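Long-range contacts in plasmodesmata-located protein 5 (Arabidopsis thaliana, PDB 6GRE), which regulates cell-to-cell trafficking by restricting plasmodesmatal permeability through callose deposition during salicylic acid-triggered immune responses, and is required for systemic acquired resistance: residues L120-C125 with Y199-K204; D183-L188 with C205-S210. One frame throughout, in Å; residues are numbered along the deposited sequence.

Interaction 1 (L120-C125 with Y199-K204). With EDO (1,2-ethanediol), chain G; EDO (1,2-ethanediol), chain J.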
loop_
_atom_site.group_PDB
_atom_site.type_symbol
_atom_site.label_atom_id
_atom_site.label_comp_id
_atom_site.label_asym_id
_atom_site.label_seq_id
_atom_site.Cartn_x
_atom_site.Cartn_y
_atom_site.Cartn_z
ATOM N N LEU A 120 -12.661 2.197 0.421
ATOM C CA LEU A 120 -12.040 2.750 -0.752
ATOM C C LEU A 120 -11.255 4.017 -0.429
ATOM O O LEU A 120 -11.747 4.907 0.293
ATOM C CB LEU A 120 -13.118 3.079 -1.777
ATOM C CG LEU A 120 -12.554 3.728 -3.036
ATOM C CD1 LEU A 120 -11.817 2.685 -3.866
ATOM C CD2 LEU A 120 -13.657 4.378 -3.843
ATOM N N ILE A 121 -10.020 4.091 -0.943
ATOM C CA ILE A 121 -9.275 5.307 -0.990
ATOM C C ILE A 121 -9.355 5.901 -2.393
ATOM O O ILE A 121 -9.820 7.025 -2.561
ATOM C CB ILE A 121 -7.837 5.127 -0.506
ATOM C CG1 ILE A 121 -7.836 4.631 0.941
ATOM C CG2 ILE A 121 -7.050 6.414 -0.693
ATOM C CD1 ILE A 121 -6.487 4.301 1.489
ATOM N N LEU A 122 -8.903 5.175 -3.414
ATOM C CA LEU A 122 -8.734 5.766 -4.738
ATOM C C LEU A 122 -8.938 4.691 -5.799
ATOM O O LEU A 122 -8.349 3.622 -5.742
ATOM C CB LEU A 122 -7.316 6.323 -4.857
ATOM C CG LEU A 122 -6.874 6.746 -6.260
ATOM C CD1 LEU A 122 -7.679 7.936 -6.742
ATOM C CD2 LEU A 122 -5.407 7.117 -6.278
ATOM N N ASN A 123 -9.771 4.972 -6.788
ATOM C CA ASN A 123 -9.992 4.120 -7.940
ATOM C C ASN A 123 -9.962 5.008 -9.179
ATOM O O ASN A 123 -10.757 5.941 -9.293
ATOM C CB ASN A 123 -11.315 3.373 -7.794
ATOM C CG ASN A 123 -11.806 2.570 -8.973
ATOM O OD1 ASN A 123 -12.999 2.306 -9.035
ATOM N ND2 ASN A 123 -10.943 2.189 -9.890
ATOM N N LYS A 124 -9.048 4.730 -10.104
ATOM C CA LYS A 124 -9.039 5.431 -11.380
ATOM C C LYS A 124 -8.975 4.393 -12.487
ATOM O O LYS A 124 -8.280 3.374 -12.362
ATOM C CB LYS A 124 -7.847 6.380 -11.517
ATOM C CG LYS A 124 -7.845 7.208 -12.794
ATOM C CD LYS A 124 -6.993 8.424 -12.772
ATOM C CE LYS A 124 -7.284 9.272 -13.994
ATOM N NZ LYS A 124 -6.242 10.310 -14.170
ATOM N N CYS A 125 -9.758 4.584 -13.540
ATOM C CA CYS A 125 -9.763 3.745 -14.732
ATOM C C CYS A 125 -9.152 4.482 -15.918
ATOM O O CYS A 125 -9.302 5.706 -16.059
ATOM C CB CYS A 125 -11.157 3.343 -15.153
ATOM S SG CYS A 125 -12.080 2.412 -13.902
ATOM N N TYR A 199 -6.782 1.093 -11.525
ATOM C CA TYR A 199 -6.278 0.734 -10.221
ATOM C C TYR A 199 -7.335 0.977 -9.162
ATOM O O TYR A 199 -8.136 1.911 -9.263
ATOM C CB TYR A 199 -4.975 1.429 -9.839
ATOM C CG TYR A 199 -4.877 2.915 -10.083
ATOM C CD1 TYR A 199 -5.442 3.842 -9.215
ATOM C CD2 TYR A 199 -4.153 3.403 -11.157
ATOM C CE1 TYR A 199 -5.269 5.209 -9.399
ATOM C CE2 TYR A 199 -3.994 4.765 -11.371
ATOM C CZ TYR A 199 -4.563 5.662 -10.489
ATOM O OH TYR A 199 -4.390 7.008 -10.747
ATOM N N VAL A 200 -7.347 0.127 -8.140
ATOM C CA VAL A 200 -8.198 0.258 -6.989
ATOM C C VAL A 200 -7.313 0.148 -5.762
ATOM O O VAL A 200 -6.713 -0.921 -5.518
ATOM C CB VAL A 200 -9.268 -0.843 -6.919
ATOM C CG1 VAL A 200 -10.046 -0.808 -5.625
ATOM C CG2 VAL A 200 -10.208 -0.778 -8.094
ATOM N N TYR A 201 -7.296 1.174 -4.933
ATOM C CA TYR A 201 -6.577 1.211 -3.677
ATOM C C TYR A 201 -7.624 1.251 -2.574
ATOM O O TYR A 201 -8.367 2.253 -2.475
ATOM C CB TYR A 201 -5.635 2.427 -3.613
ATOM C CG TYR A 201 -4.440 2.307 -4.519
ATOM C CD1 TYR A 201 -3.298 1.625 -4.114
ATOM C CD2 TYR A 201 -4.473 2.795 -5.808
ATOM C CE1 TYR A 201 -2.216 1.443 -4.955
ATOM C CE2 TYR A 201 -3.401 2.621 -6.677
ATOM C CZ TYR A 201 -2.301 1.897 -6.257
ATOM O OH TYR A 201 -1.271 1.757 -7.141
ATOM N N LEU A 202 -7.669 0.183 -1.778
ATOM C CA LEU A 202 -8.447 0.146 -0.546
ATOM C C LEU A 202 -7.502 0.408 0.608
ATOM O O LEU A 202 -6.284 0.411 0.484
ATOM C CB LEU A 202 -9.140 -1.200 -0.395
ATOM C CG LEU A 202 -9.985 -1.650 -1.579
ATOM C CD1 LEU A 202 -10.662 -2.985 -1.261
ATOM C CD2 LEU A 202 -11.010 -0.595 -2.009
ATOM N N SER A 203 -8.064 0.590 1.798
ATOM C CA SER A 203 -7.210 0.927 2.886
ATOM C C SER A 203 -6.081 -0.098 3.107
ATOM O O SER A 203 -4.937 0.269 3.344
ATOM C CB SER A 203 -8.029 1.110 4.133
ATOM O OG SER A 203 -7.193 1.490 5.204
ATOM N N LYS A 204 -6.402 -1.408 3.060
ATOM C CA LYS A 204 -5.428 -2.419 3.404
ATOM C C LYS A 204 -5.029 -3.291 2.204
ATOM O O LYS A 204 -4.346 -4.273 2.423
ATOM C CB LYS A 204 -5.947 -3.285 4.567
ATOM C CG LYS A 204 -5.770 -2.650 5.945
ATOM C CD LYS A 204 -4.342 -2.694 6.439
ATOM C CE LYS A 204 -4.098 -2.046 7.790
ATOM N NZ LYS A 204 -4.476 -2.969 8.885
HETATM C C1 EDO G . -2.952 8.933 -13.247
HETATM O O1 EDO G . -2.899 7.510 -13.067
HETATM C C2 EDO G . -3.505 9.257 -14.629
HETATM O O2 EDO G . -2.501 9.067 -15.631
HETATM C C1 EDO J . -9.307 7.689 -18.769
HETATM O O1 EDO J . -8.670 8.014 -17.537
HETATM C C2 EDO J . -10.812 7.637 -18.676
HETATM O O2 EDO J . -11.466 7.635 -19.953
#

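Interaction 2 (D183-L188 with C205-S210)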
loop_
_atom_site.group_PDB
_atom_site.type_symbol
_atom_site.label_atom_id
_atom_site.label_comp_id
_atom_site.label_asym_id
_atom_site.label_seq_id
_atom_site.Cartn_x
_atom_site.Cartn_y
_atom_site.Cartn_z
ATOM N N ASP A 183 -12.681 -7.862 -2.859
ATOM C CA ASP A 183 -13.360 -6.593 -3.061
ATOM C C ASP A 183 -12.618 -5.771 -4.125
ATOM O O ASP A 183 -13.236 -5.355 -5.139
ATOM C CB ASP A 183 -13.448 -5.760 -1.781
ATOM C CG ASP A 183 -14.567 -6.131 -0.822
ATOM O OD1 ASP A 183 -15.191 -7.200 -0.996
ATOM O OD2 ASP A 183 -14.808 -5.322 0.094
ATOM N N ALA A 184 -11.307 -5.573 -3.931
ATOM C CA ALA A 184 -10.556 -4.671 -4.814
ATOM C C ALA A 184 -10.617 -5.149 -6.263
ATOM O O ALA A 184 -10.816 -4.362 -7.174
ATOM C CB ALA A 184 -9.136 -4.546 -4.369
ATOM N N ILE A 185 -10.382 -6.451 -6.447
ATOM C CA ILE A 185 -10.392 -7.022 -7.791
ATOM C C ILE A 185 -11.802 -6.954 -8.398
ATOM O O ILE A 185 -11.940 -6.689 -9.588
ATOM C CB ILE A 185 -9.830 -8.453 -7.730
ATOM C CG1 ILE A 185 -8.368 -8.458 -7.284
ATOM C CG2 ILE A 185 -10.035 -9.105 -9.074
ATOM C CD1 ILE A 185 -7.862 -9.791 -6.777
ATOM N N GLY A 186 -12.845 -7.211 -7.589
ATOM C CA GLY A 186 -14.199 -7.095 -8.057
ATOM C C GLY A 186 -14.506 -5.708 -8.604
ATOM O O GLY A 186 -15.080 -5.576 -9.684
ATOM N N ARG A 187 -14.093 -4.680 -7.856
ATOM C CA ARG A 187 -14.263 -3.292 -8.270
ATOM C C ARG A 187 -13.447 -3.020 -9.539
ATOM O O ARG A 187 -13.913 -2.368 -10.483
ATOM C CB ARG A 187 -13.848 -2.347 -7.137
ATOM C CG ARG A 187 -14.131 -0.876 -7.430
ATOM C CD ARG A 187 -13.650 0.036 -6.321
ATOM N NE ARG A 187 -14.340 -0.202 -5.064
ATOM C CZ ARG A 187 -15.360 0.534 -4.618
ATOM N NH1 ARG A 187 -15.836 1.509 -5.367
ATOM N NH2 ARG A 187 -15.901 0.279 -3.439
ATOM N N LEU A 188 -12.208 -3.517 -9.574
ATOM C CA LEU A 188 -11.313 -3.270 -10.716
ATOM C C LEU A 188 -11.924 -3.847 -11.991
ATOM O O LEU A 188 -11.954 -3.201 -13.017
ATOM C CB LEU A 188 -9.941 -3.879 -10.431
ATOM C CG LEU A 188 -8.859 -3.632 -11.469
ATOM C CD1 LEU A 188 -8.503 -2.157 -11.559
ATOM C CD2 LEU A 188 -7.605 -4.415 -11.149
ATOM N N CYS A 205 -5.395 -2.932 0.984
ATOM C CA CYS A 205 -4.935 -3.703 -0.165
ATOM C C CYS A 205 -5.170 -2.908 -1.441
ATOM O O CYS A 205 -5.896 -1.903 -1.455
ATOM C CB CYS A 205 -5.600 -5.068 -0.278
ATOM S SG CYS A 205 -7.359 -5.015 -0.671
ATOM N N TYR A 206 -4.576 -3.384 -2.539
ATOM C CA TYR A 206 -4.812 -2.772 -3.831
ATOM C C TYR A 206 -4.763 -3.811 -4.951
ATOM O O TYR A 206 -4.160 -4.872 -4.791
ATOM C CB TYR A 206 -3.846 -1.628 -4.147
ATOM C CG TYR A 206 -2.410 -2.001 -4.411
ATOM C CD1 TYR A 206 -2.038 -2.528 -5.636
ATOM C CD2 TYR A 206 -1.403 -1.776 -3.485
ATOM C CE1 TYR A 206 -0.723 -2.837 -5.927
ATOM C CE2 TYR A 206 -0.078 -2.055 -3.774
ATOM C CZ TYR A 206 0.261 -2.575 -5.009
ATOM O OH TYR A 206 1.551 -2.910 -5.278
ATOM N N ALA A 207 -5.390 -3.472 -6.066
ATOM C CA ALA A 207 -5.287 -4.279 -7.269
ATOM C C ALA A 207 -5.197 -3.310 -8.447
ATOM O O ALA A 207 -5.926 -2.309 -8.468
ATOM C CB ALA A 207 -6.460 -5.199 -7.413
ATOM N N ARG A 208 -4.337 -3.596 -9.425
ATOM C CA ARG A 208 -4.187 -2.702 -10.541
ATOM C C ARG A 208 -3.777 -3.490 -11.780
ATOM O O ARG A 208 -3.230 -4.607 -11.683
ATOM C CB ARG A 208 -3.154 -1.614 -10.221
ATOM C CG ARG A 208 -1.753 -2.096 -9.909
ATOM C CD ARG A 208 -0.867 -0.951 -9.408
ATOM N NE ARG A 208 0.511 -1.390 -9.215
ATOM C CZ ARG A 208 1.352 -0.948 -8.275
ATOM N NH1 ARG A 208 0.969 -0.064 -7.366
ATOM N NH2 ARG A 208 2.603 -1.389 -8.270
ATOM N N PHE A 209 -4.031 -2.917 -12.939
ATOM C CA PHE A 209 -3.594 -3.537 -14.169
ATOM C C PHE A 209 -3.253 -2.457 -15.192
ATOM O O PHE A 209 -3.697 -1.315 -15.124
ATOM C CB PHE A 209 -4.585 -4.552 -14.735
ATOM C CG PHE A 209 -5.725 -3.979 -15.537
ATOM C CD1 PHE A 209 -6.738 -3.316 -14.897
ATOM C CD2 PHE A 209 -5.829 -4.181 -16.903
ATOM C CE1 PHE A 209 -7.786 -2.776 -15.621
ATOM C CE2 PHE A 209 -6.899 -3.690 -17.625
ATOM C CZ PHE A 209 -7.892 -2.993 -16.977
ATOM N N SER A 210 -2.450 -2.873 -16.171
ATOM C CA SER A 210 -2.038 -1.975 -17.248
ATOM C C SER A 210 -2.119 -2.749 -18.562
ATOM O O SER A 210 -1.949 -3.947 -18.585
ATOM C CB SER A 210 -0.648 -1.436 -17.007
ATOM O OG SER A 210 0.288 -2.499 -16.846
#

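Interaction 1 (L120-C125 with Y199-K204)
Tyr199 lays its ring alongside Lys124, the two side chains running side by side in the same direction, with Tyr199 CZ 3.5 Å from Lys124 CB. Its CG sits between the backbone N and the carbonyl carbon (chi1 46°); Lys124 O lies over one face of the ring, offset toward the rim. Leu122 meets the same ring at CE1: its CG lies in the ring plane at the edge, while CD2 approaches obliquely to 3.7 Å from Tyr199 CE1. The phenol oxygen shares a hydrogen bond with an ethanediol, probably from the crystallisation liquor.

The backbones pair antiparallel, and the register slips at a classic beta bulge. Ile121 N and Leu122 N both donate to Tyr201 O, at 2.9 Å for Ile121 N and 3.1 Å for Leu122 N, each lying in the carbonyl plane. Ile121, the first of the two bulge residues, has a psi of -59°, far from the extended values of its neighbours. Tyr201 N returns a bond of 2.8 Å to Leu122 O. Further along, Tyr199 O is also gripped twice: Lys124 N lies in its plane, whereas Asn123 ND2, 2.9 Å from Tyr199 O, donates from 42° above it, a side-chain bond added to the backbone pairing. Ile121, whose CD1 packs on Ser203 CA, and Ser203 line the site of a bound 2-(2-ethoxyethoxy)ethanol.

Strand 120-125 is outermost in a five-stranded antiparallel sheet of the second Gnk2-homologous domain. Helix 174-192 covers the face bearing Asn123 and Val200, and Cys125 is tied to it by a disulfide with Cys192. On the other face Leu122 and Tyr201 touch Ile9, and Tyr201 also reaches Gln99 of strand 96-99, so this side of the sheet packs against the first domain.

Interaction 2 (D183-L188 with C205-S210)
Ala207 turns its methyl group toward helix 183-188, where it meets three side chains: Ala184, Ile185 and Leu188. Ile185 comes nearest, its CG1 3.8 Å from Ala207 CB; with chi1 at -64° that CG1 is anti to the carbonyl carbon and beside its own backbone N. Ala184 CB lies 4.1 Å from Ala207 CB, and it also borders Cys205 SG, whose disulfide to Cys180 joins the strand to the same helix.

Leu188 buries the most surface here. Its CG is anti to the backbone N (chi1 -176°), and the two methyls beyond divide the work. CD2 rests on the peptide link between Ala207 and Arg208, 3.8 Å from Ala207 C, while CD1 meets the edge of the Phe209 ring, in its plane, at 3.9 Å from Phe209 CD1. The ring of Phe209 also reaches Ala140 and Ile144 of helix 134-149.

The small Ala184 and Ala207 are consistent with the close approach, 7.4 Å, of the axes of 183-188 and 205-210, inclined by 32°. The side-chain contacts are all apolar and lie between buried residues, consistent with a hydrophobic core in which the helix is held by side-chain fit and by the Cys180-Cys205 disulfide.

In the fold
Interactions 1 and 2 have centres 7 Å apart and share one five-stranded antiparallel sheet in the second Gnk2-homologous domain. Their segments alternate along the chain: 120-125, then 183-188 on helix 174-192, then 199-204 and 205-210, on the successive, neighbouring strands 198-202 and 205-211. Interaction 1 joins the edge strand to the sheet; interaction 2 seats the helix on it. They meet where Val200 N lies 2.8 Å from Ala207 O, a probable hydrogen bond, and where Tyr201 OH bonds to Arg208 NH1. Strand 198-202 thus links the edge to the helix-covered core within a single disulfide-rich module of the extracellular tandem.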